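Local coordinates for protein NADP-dependent glyceraldehyde-3-phosphate dehydrogenase (Bacillus halodurans, PDB 3PRL) that probably oxidises glyceraldehyde 3-phosphate to 3-phosphoglycerate with NADP+, as a non-phosphorylating member of the aldehyde dehydrogenase family, at residues L274-F286 against Q308-L320. Sequence-based numbering, arbitrary orientation.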
ATOM      1  N   LEU D 274      34.529  -8.613  18.187  1.00 41.39           N
ATOM      2  CA  LEU D 274      34.732  -7.616  19.228  1.00 41.60           C
ATOM      3  C   LEU D 274      35.441  -6.355  18.733  1.00 41.58           C
ATOM      4  O   LEU D 274      35.440  -5.340  19.427  1.00 41.79           O
ATOM      5  CB  LEU D 274      35.471  -8.229  20.424  1.00 42.35           C
ATOM      6  CG  LEU D 274      34.883  -9.510  21.029  1.00 44.82           C
ATOM      7  CD1 LEU D 274      35.952 -10.288  21.777  1.00 43.81           C
ATOM      8  CD2 LEU D 274      33.688  -9.228  21.932  1.00 42.06           C
ATOM      9  N   LYS D 275      36.051  -6.422  17.552  1.00 41.69           N
ATOM     10  CA  LYS D 275      36.661  -5.243  16.941  1.00 41.78           C
ATOM     11  C   LYS D 275      35.576  -4.300  16.427  1.00 40.61           C
ATOM     12  O   LYS D 275      35.538  -3.128  16.807  1.00 40.28           O
ATOM     13  CB  LYS D 275      37.633  -5.627  15.816  1.00 42.77           C
ATOM     14  CG  LYS D 275      39.026  -6.041  16.293  1.00 47.37           C
ATOM     15  CD  LYS D 275      39.727  -4.900  17.037  1.00 44.06           C
ATOM     16  CE  LYS D 275      41.062  -5.354  17.615  1.00 48.67           C
ATOM     17  NZ  LYS D 275      41.707  -4.275  18.425  1.00 45.36           N
ATOM     18  N   LEU D 276      34.693  -4.833  15.581  1.00 40.14           N
ATOM     19  CA  LEU D 276      33.518  -4.118  15.057  1.00 39.17           C
ATOM     20  C   LEU D 276      32.564  -3.641  16.162  1.00 37.87           C
ATOM     21  O   LEU D 276      32.083  -2.499  16.141  1.00 37.14           O
ATOM     22  CB  LEU D 276      32.773  -5.006  14.039  1.00 39.56           C
ATOM     23  CG  LEU D 276      31.506  -4.518  13.317  1.00 41.29           C
ATOM     24  CD1 LEU D 276      31.713  -3.163  12.627  1.00 38.47           C
ATOM     25  CD2 LEU D 276      31.028  -5.573  12.305  1.00 38.72           C
ATOM     26  N   THR D 277      32.289  -4.518  17.125  1.00 37.37           N
ATOM     27  CA  THR D 277      31.473  -4.140  18.278  1.00 35.94           C
ATOM     28  C   THR D 277      32.099  -2.958  19.029  1.00 35.31           C
ATOM     29  O   THR D 277      31.439  -1.944  19.238  1.00 34.48           O
ATOM     30  CB  THR D 277      31.269  -5.315  19.247  1.00 36.14           C
ATOM     31  OG1 THR D 277      30.726  -6.437  18.542  1.00 34.08           O
ATOM     32  CG2 THR D 277      30.336  -4.914  20.389  1.00 33.78           C
ATOM     33  N   ALA D 278      33.368  -3.088  19.415  1.00 35.65           N
ATOM     34  CA  ALA D 278      34.064  -2.018  20.141  1.00 35.46           C
ATOM     35  C   ALA D 278      33.990  -0.684  19.387  1.00 34.63           C
ATOM     36  O   ALA D 278      33.777   0.377  19.985  1.00 34.08           O
ATOM     37  CB  ALA D 278      35.524  -2.404  20.425  1.00 36.25           C
ATOM     38  N   SER D 279      34.164  -0.755  18.071  1.00 34.53           N
ATOM     39  CA  SER D 279      34.118   0.426  17.229  1.00 34.08           C
ATOM     40  C   SER D 279      32.704   1.016  17.116  1.00 32.50           C
ATOM     41  O   SER D 279      32.534   2.220  17.258  1.00 32.06           O
ATOM     42  CB  SER D 279      34.707   0.127  15.854  1.00 34.62           C
ATOM     43  OG  SER D 279      34.833   1.324  15.117  1.00 39.46           O
ATOM     44  N   GLN D 280      31.700   0.174  16.891  1.00 32.10           N
ATOM     45  CA  GLN D 280      30.300   0.646  16.859  1.00 31.30           C
ATOM     46  C   GLN D 280      29.913   1.265  18.208  1.00 31.52           C
ATOM     47  O   GLN D 280      29.333   2.355  18.262  1.00 31.81           O
ATOM     48  CB  GLN D 280      29.329  -0.487  16.473  1.00 30.99           C
ATOM     49  CG  GLN D 280      29.369  -0.935  14.982  1.00 29.76           C
ATOM     50  CD  GLN D 280      28.881   0.145  13.998  1.00 30.42           C
ATOM     51  OE1 GLN D 280      27.688   0.398  13.869  1.00 28.71           O
ATOM     52  NE2 GLN D 280      29.814   0.772  13.293  1.00 29.58           N
ATOM     53  N   ILE D 281      30.258   0.574  19.293  1.00 31.66           N
ATOM     54  CA  ILE D 281      29.981   1.055  20.654  1.00 31.68           C
ATOM     55  C   ILE D 281      30.525   2.460  20.915  1.00 31.95           C
ATOM     56  O   ILE D 281      29.761   3.350  21.291  1.00 31.58           O
ATOM     57  CB  ILE D 281      30.431   0.035  21.749  1.00 32.07           C
ATOM     58  CG1 ILE D 281      29.505  -1.182  21.744  1.00 30.20           C
ATOM     59  CG2 ILE D 281      30.396   0.645  23.137  1.00 30.50           C
ATOM     60  CD1 ILE D 281      28.068  -0.846  21.472  1.00 31.19           C
ATOM     61  N   VAL D 282      31.823   2.666  20.693  1.00 32.53           N
ATOM     62  CA  VAL D 282      32.446   3.969  20.932  1.00 32.72           C
ATOM     63  C   VAL D 282      31.916   5.077  20.008  1.00 32.01           C
ATOM     64  O   VAL D 282      31.552   6.153  20.484  1.00 31.74           O
ATOM     65  CB  VAL D 282      33.986   3.887  20.888  1.00 33.89           C
ATOM     66  CG1 VAL D 282      34.601   5.286  20.916  1.00 33.99           C
ATOM     67  CG2 VAL D 282      34.494   3.049  22.048  1.00 34.44           C
ATOM     68  N   SER D 283      31.877   4.816  18.703  1.00 31.74           N
ATOM     69  CA  SER D 283      31.295   5.764  17.739  1.00 31.66           C
ATOM     70  C   SER D 283      29.908   6.295  18.155  1.00 30.63           C
ATOM     71  O   SER D 283      29.638   7.496  18.064  1.00 29.95           O
ATOM     72  CB  SER D 283      31.214   5.134  16.346  1.00 32.19           C
ATOM     73  OG  SER D 283      30.453   5.940  15.456  1.00 36.62           O
ATOM     74  N   GLY D 284      29.051   5.393  18.626  1.00 30.38           N
ATOM     75  CA  GLY D 284      27.681   5.734  18.993  1.00 29.74           C
ATOM     76  C   GLY D 284      27.510   6.338  20.379  1.00 29.65           C
ATOM     77  O   GLY D 284      26.708   7.246  20.558  1.00 28.93           O
ATOM     78  N   ALA D 285      28.261   5.843  21.367  1.00 30.25           N
ATOM     79  CA  ALA D 285      28.101   6.321  22.748  1.00 30.22           C
ATOM     80  C   ALA D 285      28.631   7.730  22.904  1.00 30.40           C
ATOM     81  O   ALA D 285      28.071   8.528  23.654  1.00 30.15           O
ATOM     82  CB  ALA D 285      28.791   5.377  23.759  1.00 30.88           C
ATOM     83  N   PHE D 286      29.691   8.032  22.153  1.00 30.42           N
ATOM     84  CA  PHE D 286      30.509   9.211  22.390  1.00 30.33           C
ATOM     85  C   PHE D 286      30.369  10.273  21.339  1.00 30.74           C
ATOM     86  O   PHE D 286      30.971  11.345  21.469  1.00 31.40           O
ATOM     87  CB  PHE D 286      31.973   8.809  22.501  1.00 30.05           C
ATOM     88  CG  PHE D 286      32.318   8.255  23.818  1.00 28.37           C
ATOM     89  CD1 PHE D 286      32.320   9.065  24.939  1.00 30.60           C
ATOM     90  CD2 PHE D 286      32.603   6.902  23.962  1.00 30.72           C
ATOM     91  CE1 PHE D 286      32.617   8.549  26.173  1.00 29.04           C
ATOM     92  CE2 PHE D 286      32.918   6.373  25.212  1.00 29.19           C
ATOM     93  CZ  PHE D 286      32.931   7.200  26.314  1.00 31.37           C
ATOM     94  N   GLN D 308      38.301  -8.823  26.810  1.00 44.27           N
ATOM     95  CA  GLN D 308      38.816  -8.472  25.493  1.00 44.25           C
ATOM     96  C   GLN D 308      38.101  -7.275  24.858  1.00 42.76           C
ATOM     97  O   GLN D 308      38.752  -6.415  24.286  1.00 42.65           O
ATOM     98  CB  GLN D 308      38.827  -9.687  24.555  1.00 45.21           C
ATOM     99  CG  GLN D 308      39.600  -9.463  23.250  1.00 47.32           C
ATOM    100  CD  GLN D 308      40.987  -8.856  23.472  1.00 46.05           C
ATOM    101  OE1 GLN D 308      41.946  -9.560  23.804  1.00 49.10           O
ATOM    102  NE2 GLN D 308      41.094  -7.542  23.279  1.00 47.49           N
ATOM    103  N   LEU D 309      36.771  -7.225  24.961  1.00 41.57           N
ATOM    104  CA  LEU D 309      35.996  -6.103  24.407  1.00 40.13           C
ATOM    105  C   LEU D 309      36.327  -4.786  25.114  1.00 40.19           C
ATOM    106  O   LEU D 309      36.591  -3.773  24.467  1.00 39.43           O
ATOM    107  CB  LEU D 309      34.494  -6.383  24.489  1.00 39.14           C
ATOM    108  CG  LEU D 309      33.563  -5.232  24.076  1.00 39.72           C
ATOM    109  CD1 LEU D 309      33.525  -5.084  22.559  1.00 37.60           C
ATOM    110  CD2 LEU D 309      32.164  -5.406  24.660  1.00 37.55           C
ATOM    111  N   VAL D 310      36.328  -4.826  26.444  1.00 41.19           N
ATOM    112  CA  VAL D 310      36.598  -3.646  27.268  1.00 41.61           C
ATOM    113  C   VAL D 310      38.045  -3.163  27.118  1.00 43.03           C
ATOM    114  O   VAL D 310      38.337  -1.981  27.323  1.00 43.25           O
ATOM    115  CB  VAL D 310      36.163  -3.874  28.746  1.00 41.47           C
ATOM    116  CG1 VAL D 310      37.196  -4.650  29.528  1.00 41.79           C
ATOM    117  CG2 VAL D 310      35.847  -2.555  29.416  1.00 40.21           C
ATOM    118  N   ALA D 311      38.932  -4.084  26.734  1.00 44.06           N
ATOM    119  CA  ALA D 311      40.286  -3.740  26.317  1.00 44.95           C
ATOM    120  C   ALA D 311      40.269  -2.954  24.999  1.00 44.14           C
ATOM    121  O   ALA D 311      40.910  -1.902  24.890  1.00 43.74           O
ATOM    122  CB  ALA D 311      41.169  -5.006  26.198  1.00 46.06           C
ATOM    123  N   ASN D 312      39.528  -3.457  24.009  1.00 43.77           N
ATOM    124  CA  ASN D 312      39.399  -2.765  22.720  1.00 43.45           C
ATOM    125  C   ASN D 312      38.778  -1.384  22.913  1.00 42.91           C
ATOM    126  O   ASN D 312      39.354  -0.375  22.495  1.00 43.21           O
ATOM    127  CB  ASN D 312      38.570  -3.574  21.718  1.00 43.02           C
ATOM    128  CG  ASN D 312      39.013  -5.028  21.603  1.00 45.54           C
ATOM    129  OD1 ASN D 312      40.186  -5.367  21.797  1.00 44.70           O
ATOM    130  ND2 ASN D 312      38.063  -5.898  21.275  1.00 43.45           N
ATOM    131  N   ILE D 313      37.618  -1.351  23.573  1.00 42.05           N
ATOM    132  CA  ILE D 313      36.936  -0.101  23.920  1.00 41.20           C
ATOM    133  C   ILE D 313      37.858   0.933  24.586  1.00 42.10           C
ATOM    134  O   ILE D 313      37.883   2.094  24.170  1.00 41.60           O
ATOM    135  CB  ILE D 313      35.694  -0.353  24.797  1.00 40.46           C
ATOM    136  CG1 ILE D 313      34.662  -1.190  24.025  1.00 38.04           C
ATOM    137  CG2 ILE D 313      35.082   0.986  25.259  1.00 38.04           C
ATOM    138  CD1 ILE D 313      33.643  -1.886  24.908  1.00 39.79           C
ATOM    139  N   LYS D 314      38.618   0.518  25.602  1.00 43.45           N
ATOM    140  CA  LYS D 314      39.599   1.409  26.236  1.00 44.54           C
ATOM    141  C   LYS D 314      40.509   2.076  25.199  1.00 45.31           C
ATOM    142  O   LYS D 314      40.731   3.285  25.256  1.00 45.16           O
ATOM    143  CB  LYS D 314      40.440   0.665  27.285  1.00 45.56           C
ATOM    144  CG  LYS D 314      41.511   1.526  27.990  1.00 45.13           C
ATOM    145  CD  LYS D 314      42.016   0.860  29.266  1.00 47.12           C
ATOM    146  CE  LYS D 314      43.438   1.298  29.638  1.00 46.96           C
ATOM    147  NZ  LYS D 314      43.534   2.708  30.123  1.00 47.90           N
ATOM    148  N   GLU D 315      41.006   1.286  24.248  1.00 46.28           N
ATOM    149  CA  GLU D 315      41.956   1.773  23.247  1.00 47.58           C
ATOM    150  C   GLU D 315      41.374   2.891  22.385  1.00 46.04           C
ATOM    151  O   GLU D 315      41.993   3.957  22.254  1.00 46.15           O
ATOM    152  CB  GLU D 315      42.471   0.628  22.358  1.00 49.28           C
ATOM    153  CG  GLU D 315      43.578   1.027  21.375  1.00 55.68           C
ATOM    154  CD  GLU D 315      43.500   0.276  20.047  1.00 49.83           C
ATOM    155  OE1 GLU D 315      44.564  -0.148  19.537  1.00 56.42           O
ATOM    156  OE2 GLU D 315      42.374   0.111  19.509  1.00 54.85           O
ATOM    157  N   LEU D 316      40.191   2.648  21.816  1.00 44.24           N
ATOM    158  CA  LEU D 316      39.547   3.623  20.939  1.00 42.89           C
ATOM    159  C   LEU D 316      39.200   4.901  21.698  1.00 42.75           C
ATOM    160  O   LEU D 316      39.321   5.990  21.157  1.00 42.32           O
ATOM    161  CB  LEU D 316      38.308   3.023  20.250  1.00 41.55           C
ATOM    162  CG  LEU D 316      38.461   1.723  19.436  1.00 41.53           C
ATOM    163  CD1 LEU D 316      37.105   1.060  19.244  1.00 41.05           C
ATOM    164  CD2 LEU D 316      39.145   1.933  18.089  1.00 41.90           C
ATOM    165  N   VAL D 317      38.789   4.754  22.959  1.00 43.60           N
ATOM    166  CA  VAL D 317      38.440   5.879  23.833  1.00 44.08           C
ATOM    167  C   VAL D 317      39.638   6.802  24.115  1.00 45.69           C
ATOM    168  O   VAL D 317      39.500   8.034  24.108  1.00 45.83           O
ATOM    169  CB  VAL D 317      37.773   5.369  25.145  1.00 44.27           C
ATOM    170  CG1 VAL D 317      37.955   6.345  26.303  1.00 43.78           C
ATOM    171  CG2 VAL D 317      36.283   5.070  24.905  1.00 42.72           C
ATOM    172  N   GLU D 318      40.809   6.203  24.340  1.00 46.68           N
ATOM    173  CA  GLU D 318      42.067   6.943  24.464  1.00 47.70           C
ATOM    174  C   GLU D 318      42.540   7.548  23.132  1.00 47.19           C
ATOM    175  O   GLU D 318      43.471   8.358  23.109  1.00 47.46           O
ATOM    176  CB  GLU D 318      43.149   6.043  25.065  1.00 49.25           C
ATOM    177  CG  GLU D 318      43.295   6.202  26.564  1.00 51.89           C
ATOM    178  CD  GLU D 318      43.474   4.881  27.290  1.00 50.33           C
ATOM    179  OE1 GLU D 318      43.846   3.874  26.638  1.00 52.76           O
ATOM    180  OE2 GLU D 318      43.234   4.854  28.520  1.00 52.66           O
ATOM    181  N   GLN D 319      41.900   7.142  22.035  1.00 46.20           N
ATOM    182  CA  GLN D 319      42.174   7.703  20.706  1.00 45.77           C
ATOM    183  C   GLN D 319      41.314   8.948  20.445  1.00 44.58           C
ATOM    184  O   GLN D 319      41.594   9.722  19.520  1.00 44.59           O
ATOM    185  CB  GLN D 319      41.901   6.663  19.608  1.00 45.80           C
ATOM    186  CG  GLN D 319      43.114   5.955  19.003  1.00 46.16           C
ATOM    187  CD  GLN D 319      42.845   5.462  17.565  1.00 46.44           C
ATOM    188  OE1 GLN D 319      41.699   5.453  17.094  1.00 45.13           O
ATOM    189  NE2 GLN D 319      43.903   5.062  16.868  1.00 46.64           N
ATOM    190  N   LEU D 320      40.254   9.125  21.240  1.00 43.21           N
ATOM    191  CA  LEU D 320      39.362  10.281  21.085  1.00 41.51           C
ATOM    192  C   LEU D 320      40.061  11.569  21.497  1.00 41.19           C
ATOM    193  O   LEU D 320      40.668  11.641  22.572  1.00 41.30           O
ATOM    194  CB  LEU D 320      38.058  10.109  21.883  1.00 40.40           C
ATOM    195  CG  LEU D 320      37.282   8.804  21.708  1.00 37.96           C
ATOM    196  CD1 LEU D 320      36.149   8.742  22.705  1.00 39.57           C
ATOM    197  CD2 LEU D 320      36.768   8.599  20.269  1.00 39.51           C
TER
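A278 is the knob of this helix pair: its methyl group sits in a hole formed by L309, N312, I313 and L316, with CB 3.5 Å from N312 CB. So small a residue probably helps helices 274-286 and 308-317 approach to 8.8 Å, their axes crossing at -47°. Further along, V282 CG2 lies 3.9 Å from both I313 CG2 and V317 CG2, while CG1, anti to the backbone N (chi1 171°), meets L320 CD2 tip to tip. L320 CD1 rests 4.0 Å from F286 CG, over one ring face toward its rim, and V317 CG2 approaches F286 CE2 obliquely. Helix 274-286 links parallel strands 264-268 and 296-302 in a beta-alpha-beta crossover, and both helices pack on the mixed sheet holding those strands.

The L274 end is still closely packed but more polar. L274 CD2 packs on L309 CB and CD1 on the aliphatic part of Q308, while N312 ND2 gives L274 O a weak, bent hydrogen bond (3.3 Å, 142°). Trimming L274 to an alanine would remove both methyls, and is likely to open a gap beside L309 CB and the CB-CG part of Q308. The loose, solvent side is the flank of K275, Q308 and E315, where K275 NZ remains 4.6 Å from E315 OE2, too far for a salt bridge. Cohesion thus comes mainly from buried hydrocarbon; the buried N312 amide adds one weak bond, and the flanking charges probably only a modest attraction.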